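Local coordinates for protein precorrin-6A reductase (Rhodobacter capsulatus, PDB 4X7G) that catalyses the NADPH-dependent reduction of precorrin-6A to precorrin-6B, a ring-reduction step in the biosynthesis of cobalamin (vitamin B12), at residues D108-V113 with A205-A210; A122-P127 with I190-A195; V130-G135 with R140-A145. All coordinates share one frame; numbering follows the deposited sequence.

Contact 1: residues D108-V113 with A205-A210. With 3Y8 (3-[(1R,2S,3S,7S,11S,16S,17R,18R,19R)-2,7,12,18-tetrakis(2-hydroxy-2-oxoethyl)-3,13-bis(3-hydroxy-3-oxopropyl)-1,2,5,7,11,17-hexamethyl-17-(3-oxidanyl-3-oxidanylidene-prop-1-enyl)-3,6,8,10,15,16,18,19,21,24-decahydrocorrin-8-yl]propanoic acid), chain C.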
# COMPACT_ATOMS: atom_id res chain seq x y z
N ASP A 108 1.78 21.23 7.75
CA ASP A 108 0.98 20.52 6.71
C ASP A 108 -0.15 21.41 6.25
O ASP A 108 -0.78 22.09 7.08
CB ASP A 108 0.46 19.23 7.29
CG ASP A 108 1.51 18.18 7.48
OD1 ASP A 108 2.56 18.15 6.72
OD2 ASP A 108 1.39 17.40 8.38
N ARG A 109 -0.46 21.38 4.97
CA ARG A 109 -1.62 22.03 4.42
C ARG A 109 -2.43 21.01 3.66
O ARG A 109 -2.13 20.76 2.48
CB ARG A 109 -1.28 23.22 3.53
CG ARG A 109 -2.51 24.06 3.07
CD ARG A 109 -2.17 25.53 2.71
NE ARG A 109 -0.94 25.61 1.83
CZ ARG A 109 -0.91 25.94 0.54
NH1 ARG A 109 -2.06 26.12 -0.07
NH2 ARG A 109 0.26 26.02 -0.13
N TRP A 110 -3.29 20.35 4.35
CA TRP A 110 -4.03 19.20 3.84
C TRP A 110 -5.48 19.46 3.66
O TRP A 110 -6.12 20.16 4.51
CB TRP A 110 -3.86 18.00 4.74
CG TRP A 110 -2.47 17.43 4.87
CD1 TRP A 110 -1.33 17.85 4.24
CD2 TRP A 110 -2.11 16.33 5.69
NE1 TRP A 110 -0.30 17.00 4.61
CE2 TRP A 110 -0.72 16.12 5.50
CE3 TRP A 110 -2.82 15.48 6.53
CZ2 TRP A 110 -0.06 15.08 6.13
CZ3 TRP A 110 -2.15 14.43 7.11
CH2 TRP A 110 -0.79 14.27 6.95
N THR A 111 -6.07 18.93 2.60
CA THR A 111 -7.52 18.77 2.52
C THR A 111 -7.83 17.32 2.36
O THR A 111 -7.00 16.57 1.79
CB THR A 111 -8.18 19.62 1.46
OG1 THR A 111 -7.53 19.35 0.20
CG2 THR A 111 -8.10 21.09 1.75
N HIS A 112 -8.95 16.84 2.83
CA HIS A 112 -9.39 15.51 2.78
C HIS A 112 -10.53 15.30 1.84
O HIS A 112 -11.45 16.20 1.78
CB HIS A 112 -9.90 15.09 4.22
CG HIS A 112 -8.82 15.12 5.23
ND1 HIS A 112 -8.40 16.16 6.00
CD2 HIS A 112 -8.08 14.07 5.55
CE1 HIS A 112 -7.37 15.75 6.77
NE2 HIS A 112 -7.17 14.51 6.49
N VAL A 113 -10.51 14.22 1.11
CA VAL A 113 -11.57 13.81 0.20
C VAL A 113 -11.82 12.31 0.38
O VAL A 113 -10.94 11.58 0.84
CB VAL A 113 -11.21 14.12 -1.24
CG1 VAL A 113 -11.11 15.62 -1.48
CG2 VAL A 113 -9.98 13.43 -1.73
N ALA A 205 7.34 9.96 2.72
CA ALA A 205 8.30 11.00 2.29
C ALA A 205 7.67 12.16 1.54
O ALA A 205 8.03 13.29 1.74
CB ALA A 205 9.39 10.39 1.45
N LYS A 206 6.68 11.85 0.65
CA LYS A 206 6.12 12.89 -0.15
C LYS A 206 5.41 13.96 0.70
O LYS A 206 5.37 15.09 0.31
CB LYS A 206 5.14 12.36 -1.24
CG LYS A 206 4.01 11.60 -0.66
CD LYS A 206 3.03 11.09 -1.69
CE LYS A 206 2.08 10.08 -1.20
NZ LYS A 206 2.74 8.77 -0.89
N LEU A 207 4.87 13.54 1.81
CA LEU A 207 4.16 14.50 2.70
C LEU A 207 5.15 15.44 3.39
O LEU A 207 4.91 16.63 3.53
CB LEU A 207 3.37 13.79 3.78
CG LEU A 207 2.38 12.79 3.29
CD1 LEU A 207 1.78 12.03 4.48
CD2 LEU A 207 1.31 13.45 2.43
N ILE A 208 6.30 14.88 3.80
CA ILE A 208 7.33 15.72 4.44
C ILE A 208 7.96 16.65 3.46
O ILE A 208 8.22 17.84 3.72
CB ILE A 208 8.33 14.78 5.17
CG1 ILE A 208 7.66 13.88 6.17
CG2 ILE A 208 9.45 15.61 5.81
CD1 ILE A 208 8.39 12.63 6.67
N ALA A 209 8.24 16.11 2.24
CA ALA A 209 8.72 16.92 1.17
C ALA A 209 7.79 18.07 0.83
O ALA A 209 8.18 19.22 0.65
CB ALA A 209 9.03 16.05 -0.05
N ALA A 210 6.48 17.77 0.70
CA ALA A 210 5.53 18.81 0.45
C ALA A 210 5.56 19.86 1.55
O ALA A 210 5.46 21.03 1.25
CB ALA A 210 4.10 18.21 0.29
C48 3Y8 C . 3.57 -5.02 -6.27
C47 3Y8 C . 6.49 -4.59 -5.02
C43 3Y8 C . 9.18 -2.51 0.15
C42 3Y8 C . 8.49 -1.56 -0.92
C41 3Y8 C . 7.04 -1.52 -0.48
C38 3Y8 C . 4.02 0.73 0.58
C37 3Y8 C . 5.39 1.23 0.35
C36 3Y8 C . 7.38 1.65 -1.12
C35 3Y8 C . 4.93 3.55 -1.59
C32 3Y8 C . 4.26 7.64 -4.11
C31 3Y8 C . 3.16 6.55 -3.72
C2 3Y8 C . 1.47 3.58 -4.27
C1 3Y8 C . 2.01 2.27 -4.95
C4 3Y8 C . 3.47 2.77 -3.23
C5 3Y8 C . 4.47 2.53 -2.37
C7 3Y8 C . 6.00 0.91 -1.07
C8 3Y8 C . 6.23 -0.54 -1.33
C6 3Y8 C . 5.13 1.27 -2.14
C3 3Y8 C . 2.71 4.07 -3.50
C11 3Y8 C . 5.53 -2.18 -4.69
C12 3Y8 C . 5.39 -3.53 -5.18
C13 3Y8 C . 4.21 -3.72 -5.76
C14 3Y8 C . 3.51 -2.45 -5.74
C15 3Y8 C . 2.25 -2.26 -6.27
C16 3Y8 C . 1.63 -0.93 -6.19
C17 3Y8 C . 0.42 -0.51 -6.98
C18 3Y8 C . 0.26 0.98 -6.53
C19 3Y8 C . 1.04 1.10 -5.15
C20 3Y8 C . 2.78 2.58 -6.23
C21 3Y8 C . 7.56 -4.50 -6.18
C24 3Y8 C . 6.78 -1.47 -5.23
C25 3Y8 C . 0.98 4.63 -5.28
C26 3Y8 C . 0.40 3.24 -3.22
O59 3Y8 C . 3.23 1.33 -10.73
C57 3Y8 C . 2.61 0.28 -10.28
O58 3Y8 C . 2.33 -0.78 -10.91
C56 3Y8 C . 2.04 0.44 -8.89
C55 3Y8 C . 0.84 -0.49 -8.53
C54 3Y8 C . -0.79 -1.36 -6.71
C60 3Y8 C . -1.16 1.50 -6.31
C61 3Y8 C . -1.98 1.68 -7.50
O62 3Y8 C . -3.24 1.84 -7.28
O63 3Y8 C . -1.49 1.71 -8.66
N24 3Y8 C . 1.89 -0.11 -5.15
N23 3Y8 C . 4.32 -1.55 -5.13
C49 3Y8 C . 2.66 -5.60 -5.17
C50 3Y8 C . 2.01 -6.91 -5.47
O51 3Y8 C . 2.15 -7.45 -6.59
O52 3Y8 C . 1.43 -7.45 -4.46
O23 3Y8 C . 8.75 -4.55 -5.80
O22 3Y8 C . 7.16 -4.38 -7.31
C10 3Y8 C . 5.51 -2.22 -3.12
C9 3Y8 C . 5.63 -0.88 -2.48
N22 3Y8 C . 4.98 0.24 -3.00
O44 3Y8 C . 9.49 -1.95 1.21
O45 3Y8 C . 9.48 -3.56 -0.22
O39 3Y8 C . 3.79 0.39 1.79
O40 3Y8 C . 3.18 0.82 -0.31
N21 3Y8 C . 3.06 1.84 -4.02
C27 3Y8 C . -0.06 4.48 -2.39
O28 3Y8 C . -0.97 5.15 -2.88
O29 3Y8 C . 0.49 4.73 -1.32
C30 3Y8 C . 3.66 5.18 -4.05
O34 3Y8 C . 4.51 7.68 -5.37
O33 3Y8 C . 4.51 8.33 -3.12
O HOH W 1 2.43 17.77 4.06
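Trp110 and Leu207 make a small apolar contact, reinforced by one bridging water, at the margin of a six-stranded parallel sheet in one of the enzyme's two Rossmann-fold domains. Trp110 belongs to an edge strand, 109-113. Leu207 lies on helix 205-213, the helical arm of a beta-alpha-beta crossover from strand 192-196 to strand 216-220, which pairs with 109-113. The two side chains cross at about a right angle, and a single methyl does the touching: Leu207 CD1 lies 3.9 Å from Trp110 CZ2, on the benzene half of the indole. The indole also packs on Val217 and Leu219 of the neighbouring strand.

Polar groups meet through the water, which sits in the plane of the indole at its edge. It accepts from Trp110 NE1 at 2.9 Å and spends its own two protons on Asp108 OD1 at 2.7 Å and on Leu207 O at 2.8 Å. Three bonds therefore fix this water and link Asp108 and Trp110 to the helix backbone. The carboxylate of Asp108 lies over one face of the indole, toward its rim, held by a salt bridge from OD1 to Arg211 NE and by the backbone N of Gln105 at OD2.

On the same helix, Lys206 leads from this margin to the tetrapyrrole pocket. Its chain runs extended until it bends at the last torsion (chi4 -70°), which lets NZ donate a hydrogen bond of 2.9 Å to propionate oxygen O33 of 3Y8, besides its hydrogen bond to Ala203 O.

Contact 2: residues A122-P127 with I190-A195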
# COMPACT_ATOMS: atom_id res chain seq x y z
N ALA A 122 -11.41 18.03 -6.59
CA ALA A 122 -10.75 18.99 -5.73
C ALA A 122 -9.77 19.84 -6.40
O ALA A 122 -9.36 20.89 -5.88
CB ALA A 122 -10.12 18.27 -4.52
N LEU A 123 -9.22 19.38 -7.54
CA LEU A 123 -8.20 20.13 -8.20
C LEU A 123 -8.73 21.50 -8.69
O LEU A 123 -9.93 21.53 -9.07
CB LEU A 123 -7.66 19.36 -9.38
CG LEU A 123 -6.85 18.11 -8.99
CD1 LEU A 123 -6.46 17.33 -10.23
CD2 LEU A 123 -5.63 18.50 -8.24
N PRO A 124 -7.91 22.49 -8.71
CA PRO A 124 -8.40 23.79 -9.23
C PRO A 124 -8.75 23.75 -10.67
O PRO A 124 -8.35 22.88 -11.45
CB PRO A 124 -7.24 24.68 -8.93
CG PRO A 124 -6.05 23.80 -9.03
CD PRO A 124 -6.44 22.46 -8.50
N GLN A 125 -9.56 24.76 -11.11
CA GLN A 125 -9.88 24.85 -12.49
C GLN A 125 -8.70 25.23 -13.44
O GLN A 125 -8.54 24.65 -14.49
CB GLN A 125 -11.10 25.82 -12.62
CG GLN A 125 -11.60 25.85 -14.05
CD GLN A 125 -12.29 24.54 -14.40
OE1 GLN A 125 -12.68 23.71 -13.50
NE2 GLN A 125 -12.38 24.27 -15.68
N ALA A 126 -7.99 26.23 -13.04
CA ALA A 126 -6.84 26.75 -13.82
C ALA A 126 -5.72 25.71 -13.79
O ALA A 126 -5.50 25.06 -12.72
CB ALA A 126 -6.36 27.96 -13.10
N PRO A 127 -5.12 25.52 -14.92
CA PRO A 127 -4.06 24.49 -14.96
C PRO A 127 -2.99 24.63 -13.87
O PRO A 127 -2.44 25.71 -13.55
CB PRO A 127 -3.47 24.68 -16.39
CG PRO A 127 -4.63 25.27 -17.21
CD PRO A 127 -5.15 26.27 -16.22
N ILE A 190 6.20 21.30 -8.85
CA ILE A 190 4.85 20.86 -8.49
C ILE A 190 4.17 21.90 -7.62
O ILE A 190 4.82 22.56 -6.78
CB ILE A 190 5.03 19.54 -7.72
CG1 ILE A 190 5.54 18.44 -8.57
CG2 ILE A 190 3.74 19.14 -7.03
CD1 ILE A 190 4.75 18.19 -9.82
N THR A 191 2.87 22.06 -7.85
CA THR A 191 2.02 22.94 -7.08
C THR A 191 1.09 22.24 -6.14
O THR A 191 0.64 22.83 -5.18
CB THR A 191 1.21 23.82 -8.04
OG1 THR A 191 0.34 23.06 -8.85
CG2 THR A 191 2.10 24.68 -8.97
N HIS A 192 0.79 20.96 -6.42
CA HIS A 192 -0.21 20.24 -5.64
C HIS A 192 0.16 18.78 -5.60
O HIS A 192 0.64 18.26 -6.62
CB HIS A 192 -1.59 20.26 -6.28
CG HIS A 192 -2.23 21.60 -6.37
ND1 HIS A 192 -1.87 22.56 -7.27
CD2 HIS A 192 -3.26 22.10 -5.66
CE1 HIS A 192 -2.61 23.64 -7.09
NE2 HIS A 192 -3.45 23.39 -6.10
N VAL A 193 -0.01 18.10 -4.47
CA VAL A 193 0.19 16.66 -4.36
C VAL A 193 -1.12 15.96 -4.10
O VAL A 193 -1.87 16.43 -3.22
CB VAL A 193 1.21 16.33 -3.28
CG1 VAL A 193 1.40 14.84 -3.14
CG2 VAL A 193 2.54 17.01 -3.52
N VAL A 194 -1.40 14.90 -4.82
CA VAL A 194 -2.55 14.03 -4.55
C VAL A 194 -2.01 12.76 -3.96
O VAL A 194 -1.10 12.13 -4.54
CB VAL A 194 -3.38 13.76 -5.78
CG1 VAL A 194 -4.49 12.75 -5.53
CG2 VAL A 194 -3.95 15.05 -6.35
N ALA A 195 -2.57 12.26 -2.86
CA ALA A 195 -2.02 11.13 -2.10
C ALA A 195 -3.15 10.36 -1.49
O ALA A 195 -4.10 10.97 -0.98
CB ALA A 195 -1.05 11.60 -1.05
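Thr191 OG1 is gripped by two groups: the backbone N of Arg129, and ND1 of His192, whose imidazole meets Pro124 across the contact. The bond between Thr191 OG1 and His192 ND1 measures 2.8 Å, and the hydroxyl lies in the ring plane at the edge of the imidazole. The first torsion of His192 (chi1 -66°) sets the ring beside its own backbone N, on the side of the preceding residue, where this bond can form. The hydroxyl thereby limits rotation of the ring and holds one of its faces to the loop that follows helix 116-122.

Pro124 approaches that face from the opposite direction. Its CD is 4.3 Å from the centroid of the His192 ring, 24° off the normal, in a CH-pi contact displaced toward the rim. The displacement carries the pyrrolidine over the far side of the imidazole, so that Pro124 CG stands 3.9 Å from His192 NE2.

Next to this pair, a looser apolar contact joins Leu123 CD2 to Val194 CG2 at 4.3 Å. Leu123 also packs on Val130, Ile218 and Tyr150, so it reaches several strands of the parallel sheet at once. The loop 122-127 is the second half of a crossover, in which the chain, having left edge strand 109-113 through helix 116-122, turns into strand 129-132. That strand is the direct neighbour of 192-196, and His192 bonds through its backbone to Arg129.

No hydrogen bond joins the two segments. The hydrogens on Pro124 CD, next to the amide nitrogen, are probably slightly polarised, which would favour the face of an aromatic ring; the loop is thus held to the strand by CH-pi and dispersion forces, while the directional bond stays on the strand's side.

Contact 3: residues V130-G135 with R140-A145. With 3Y8 (3-[(1R,2S,3S,7S,11S,16S,17R,18R,19R)-2,7,12,18-tetrakis(2-hydroxy-2-oxoethyl)-3,13-bis(3-hydroxy-3-oxopropyl)-1,2,5,7,11,17-hexamethyl-17-(3-oxidanyl-3-oxidanylidene-prop-1-enyl)-3,6,8,10,15,16,18,19,21,24-decahydrocorrin-8-yl]propanoic acid), chain C.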
# COMPACT_ATOMS: atom_id res chain seq x y z
N VAL A 130 0.52 18.95 -10.98
CA VAL A 130 0.02 18.04 -9.93
C VAL A 130 0.78 16.74 -9.89
O VAL A 130 0.87 16.07 -10.91
CB VAL A 130 -1.45 17.74 -10.24
CG1 VAL A 130 -2.04 16.78 -9.17
CG2 VAL A 130 -2.32 19.01 -10.38
N PHE A 131 1.33 16.43 -8.72
CA PHE A 131 1.96 15.14 -8.53
C PHE A 131 0.91 14.12 -8.19
O PHE A 131 0.31 14.21 -7.04
CB PHE A 131 3.05 15.19 -7.50
CG PHE A 131 3.75 13.87 -7.24
CD1 PHE A 131 3.85 12.88 -8.20
CD2 PHE A 131 4.34 13.67 -6.02
CE1 PHE A 131 4.56 11.72 -7.95
CE2 PHE A 131 5.07 12.50 -5.76
CZ PHE A 131 5.18 11.53 -6.75
N LEU A 132 0.52 13.22 -9.10
CA LEU A 132 -0.42 12.15 -8.83
C LEU A 132 0.29 11.03 -8.24
O LEU A 132 0.64 10.06 -8.93
CB LEU A 132 -1.13 11.72 -10.09
CG LEU A 132 -1.96 12.66 -10.79
CD1 LEU A 132 -2.66 11.96 -11.99
CD2 LEU A 132 -2.99 13.24 -9.88
N ALA A 133 0.53 11.07 -6.94
CA ALA A 133 1.32 10.10 -6.26
C ALA A 133 0.52 8.96 -5.81
O ALA A 133 0.48 8.57 -4.65
CB ALA A 133 2.01 10.80 -5.09
N ILE A 134 -0.19 8.34 -6.77
CA ILE A 134 -1.22 7.35 -6.59
C ILE A 134 -0.97 6.14 -7.42
O ILE A 134 -1.84 5.23 -7.43
CB ILE A 134 -2.60 7.89 -6.79
CG1 ILE A 134 -2.75 8.35 -8.24
CG2 ILE A 134 -2.92 8.97 -5.74
CD1 ILE A 134 -4.19 8.53 -8.64
N GLY A 135 0.18 6.00 -8.03
CA GLY A 135 0.49 4.75 -8.71
C GLY A 135 -0.07 4.76 -10.06
O GLY A 135 -0.10 5.74 -10.82
N ARG A 140 -6.40 6.94 -14.75
CA ARG A 140 -7.39 7.27 -15.67
C ARG A 140 -8.50 8.18 -15.11
O ARG A 140 -9.15 8.91 -15.80
CB ARG A 140 -8.24 6.03 -16.21
CG ARG A 140 -7.82 5.47 -17.57
CD ARG A 140 -8.37 4.06 -17.70
NE ARG A 140 -9.81 3.92 -18.00
CZ ARG A 140 -10.37 3.79 -19.20
NH1 ARG A 140 -9.60 3.88 -20.29
NH2 ARG A 140 -11.69 3.52 -19.31
N ASP A 141 -8.73 8.11 -13.81
CA ASP A 141 -9.75 8.97 -13.21
C ASP A 141 -9.50 10.46 -13.51
O ASP A 141 -10.35 11.30 -13.66
CB ASP A 141 -9.85 8.77 -11.71
CG ASP A 141 -10.08 7.38 -11.27
OD1 ASP A 141 -10.32 6.50 -12.08
OD2 ASP A 141 -10.04 7.09 -10.08
N PHE A 142 -8.17 10.83 -13.58
CA PHE A 142 -7.76 12.20 -13.78
C PHE A 142 -7.86 12.72 -15.19
O PHE A 142 -7.71 13.87 -15.45
CB PHE A 142 -6.35 12.47 -13.17
CG PHE A 142 -6.41 12.40 -11.69
CD1 PHE A 142 -6.45 11.21 -11.05
CD2 PHE A 142 -6.53 13.55 -10.92
CE1 PHE A 142 -6.57 11.18 -9.67
CE2 PHE A 142 -6.62 13.47 -9.55
CZ PHE A 142 -6.69 12.32 -8.93
N SER A 143 -8.27 11.81 -16.08
CA SER A 143 -8.67 12.18 -17.41
C SER A 143 -9.95 12.99 -17.39
O SER A 143 -10.26 13.64 -18.39
CB SER A 143 -8.90 10.94 -18.29
OG SER A 143 -10.04 10.13 -17.84
N ALA A 144 -10.60 13.09 -16.27
CA ALA A 144 -11.73 14.03 -16.10
C ALA A 144 -11.29 15.44 -15.78
O ALA A 144 -12.06 16.39 -15.82
CB ALA A 144 -12.59 13.51 -15.01
N ALA A 145 -9.98 15.64 -15.50
CA ALA A 145 -9.41 16.96 -15.33
C ALA A 145 -8.18 17.05 -16.19
O ALA A 145 -6.98 17.17 -15.69
CB ALA A 145 -9.13 17.31 -13.85
C48 3Y8 C . 3.57 -5.02 -6.27
C47 3Y8 C . 6.49 -4.59 -5.02
C43 3Y8 C . 9.18 -2.51 0.15
C42 3Y8 C . 8.49 -1.56 -0.92
C41 3Y8 C . 7.04 -1.52 -0.48
C38 3Y8 C . 4.02 0.73 0.58
C37 3Y8 C . 5.39 1.23 0.35
C36 3Y8 C . 7.38 1.65 -1.12
C35 3Y8 C . 4.93 3.55 -1.59
C32 3Y8 C . 4.26 7.64 -4.11
C31 3Y8 C . 3.16 6.55 -3.72
C2 3Y8 C . 1.47 3.58 -4.27
C1 3Y8 C . 2.01 2.27 -4.95
C4 3Y8 C . 3.47 2.77 -3.23
C5 3Y8 C . 4.47 2.53 -2.37
C7 3Y8 C . 6.00 0.91 -1.07
C8 3Y8 C . 6.23 -0.54 -1.33
C6 3Y8 C . 5.13 1.27 -2.14
C3 3Y8 C . 2.71 4.07 -3.50
C11 3Y8 C . 5.53 -2.18 -4.69
C12 3Y8 C . 5.39 -3.53 -5.18
C13 3Y8 C . 4.21 -3.72 -5.76
C14 3Y8 C . 3.51 -2.45 -5.74
C15 3Y8 C . 2.25 -2.26 -6.27
C16 3Y8 C . 1.63 -0.93 -6.19
C17 3Y8 C . 0.42 -0.51 -6.98
C18 3Y8 C . 0.26 0.98 -6.53
C19 3Y8 C . 1.04 1.10 -5.15
C20 3Y8 C . 2.78 2.58 -6.23
C21 3Y8 C . 7.56 -4.50 -6.18
C24 3Y8 C . 6.78 -1.47 -5.23
C25 3Y8 C . 0.98 4.63 -5.28
C26 3Y8 C . 0.40 3.24 -3.22
O59 3Y8 C . 3.23 1.33 -10.73
C57 3Y8 C . 2.61 0.28 -10.28
O58 3Y8 C . 2.33 -0.78 -10.91
C56 3Y8 C . 2.04 0.44 -8.89
C55 3Y8 C . 0.84 -0.49 -8.53
C54 3Y8 C . -0.79 -1.36 -6.71
C60 3Y8 C . -1.16 1.50 -6.31
C61 3Y8 C . -1.98 1.68 -7.50
O62 3Y8 C . -3.24 1.84 -7.28
O63 3Y8 C . -1.49 1.71 -8.66
N24 3Y8 C . 1.89 -0.11 -5.15
N23 3Y8 C . 4.32 -1.55 -5.13
C49 3Y8 C . 2.66 -5.60 -5.17
C50 3Y8 C . 2.01 -6.91 -5.47
O51 3Y8 C . 2.15 -7.45 -6.59
O52 3Y8 C . 1.43 -7.45 -4.46
O23 3Y8 C . 8.75 -4.55 -5.80
O22 3Y8 C . 7.16 -4.38 -7.31
C10 3Y8 C . 5.51 -2.22 -3.12
C9 3Y8 C . 5.63 -0.88 -2.48
N22 3Y8 C . 4.98 0.24 -3.00
O44 3Y8 C . 9.49 -1.95 1.21
O45 3Y8 C . 9.48 -3.56 -0.22
O39 3Y8 C . 3.79 0.39 1.79
O40 3Y8 C . 3.18 0.82 -0.31
N21 3Y8 C . 3.06 1.84 -4.02
C27 3Y8 C . -0.06 4.48 -2.39
O28 3Y8 C . -0.97 5.15 -2.88
O29 3Y8 C . 0.49 4.73 -1.32
C30 3Y8 C . 3.66 5.18 -4.05
O34 3Y8 C . 4.51 7.68 -5.37
O33 3Y8 C . 4.51 8.33 -3.12
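Leu132 and Ile134 meet Phe142 in a buried apolar contact beside strand 129-132, where the Rossmann-type sheet meets the tetrapyrrole pocket. The main element is a CH-pi interaction: Leu132 CD2 sits 3.7 Å from the centroid of the Phe142 ring and 13° off its normal, so the methyl is almost centred over the face. Leu132 and Phe142 run antiparallel alongside one another, Leu132 CD1 reaching back to 3.8 Å from Phe142 CG. Ile134 adds a purely apolar touch, its CD1 lying 3.7 Å from Phe142 CE1. Its rotation (chi1 63°) turns CG1 and CD1 to the ring while CG2 faces Val194 O. Val120 of helix 116-122 also packs on Phe142.

Hydrogen bonds shape the backbones. In 140-145, Arg140 O accepts from Ser143 N; Ser143 OG also approaches it, at a short distance whose exact length is doubtful. Ala145 N bonds to Phe142 O. In the other segment, two consecutive inverse gamma turns are centred on Leu132 and Ala133, closed by weak bonds from Ala133 N to Phe131 O and from Ile134 N to Leu132 O.

Those turns lead into the contacts with 3Y8. Ala133 packs its CB over one face of the Phe131 ring, toward the rim, and also approaches the ligand's propionate, 4.0 Å from carboxyl carbon C32. Its carbonyl oxygen lies 3.5 Å from C31 of the same arm. Further along, the chain presses directly on the macrocycle's substituents: Gly135 N is 3.2 Å from methyl carbon C25.

In the fold
All three contacts belong to one parallel sheet; contacts 1 and 3 touch 3Y8, but contact 2 stands back, the Val194 side chain about 9 Å away. Contacts 2 and 3, centres about 10 Å apart, share neighbouring strands: Phe131 N and O pair with His192 O and Val194 N, each at 2.9 Å. Val194 and Leu132 pack on the face toward helix 116-122, whereas Val193 turns to Ala210 (CG2 to CB 4.3 Å). At the pocket Lys206 ties the set together, its CE 3.5 Å from Ala195 CB and CD 3.6 Å from Ala133 CB. Contacts 1 and 3 meet at the same propionate, which Lys206 NZ hydrogen-bonds and Ala133 lies against; the Ile134 side chain is about 7 Å from NADP.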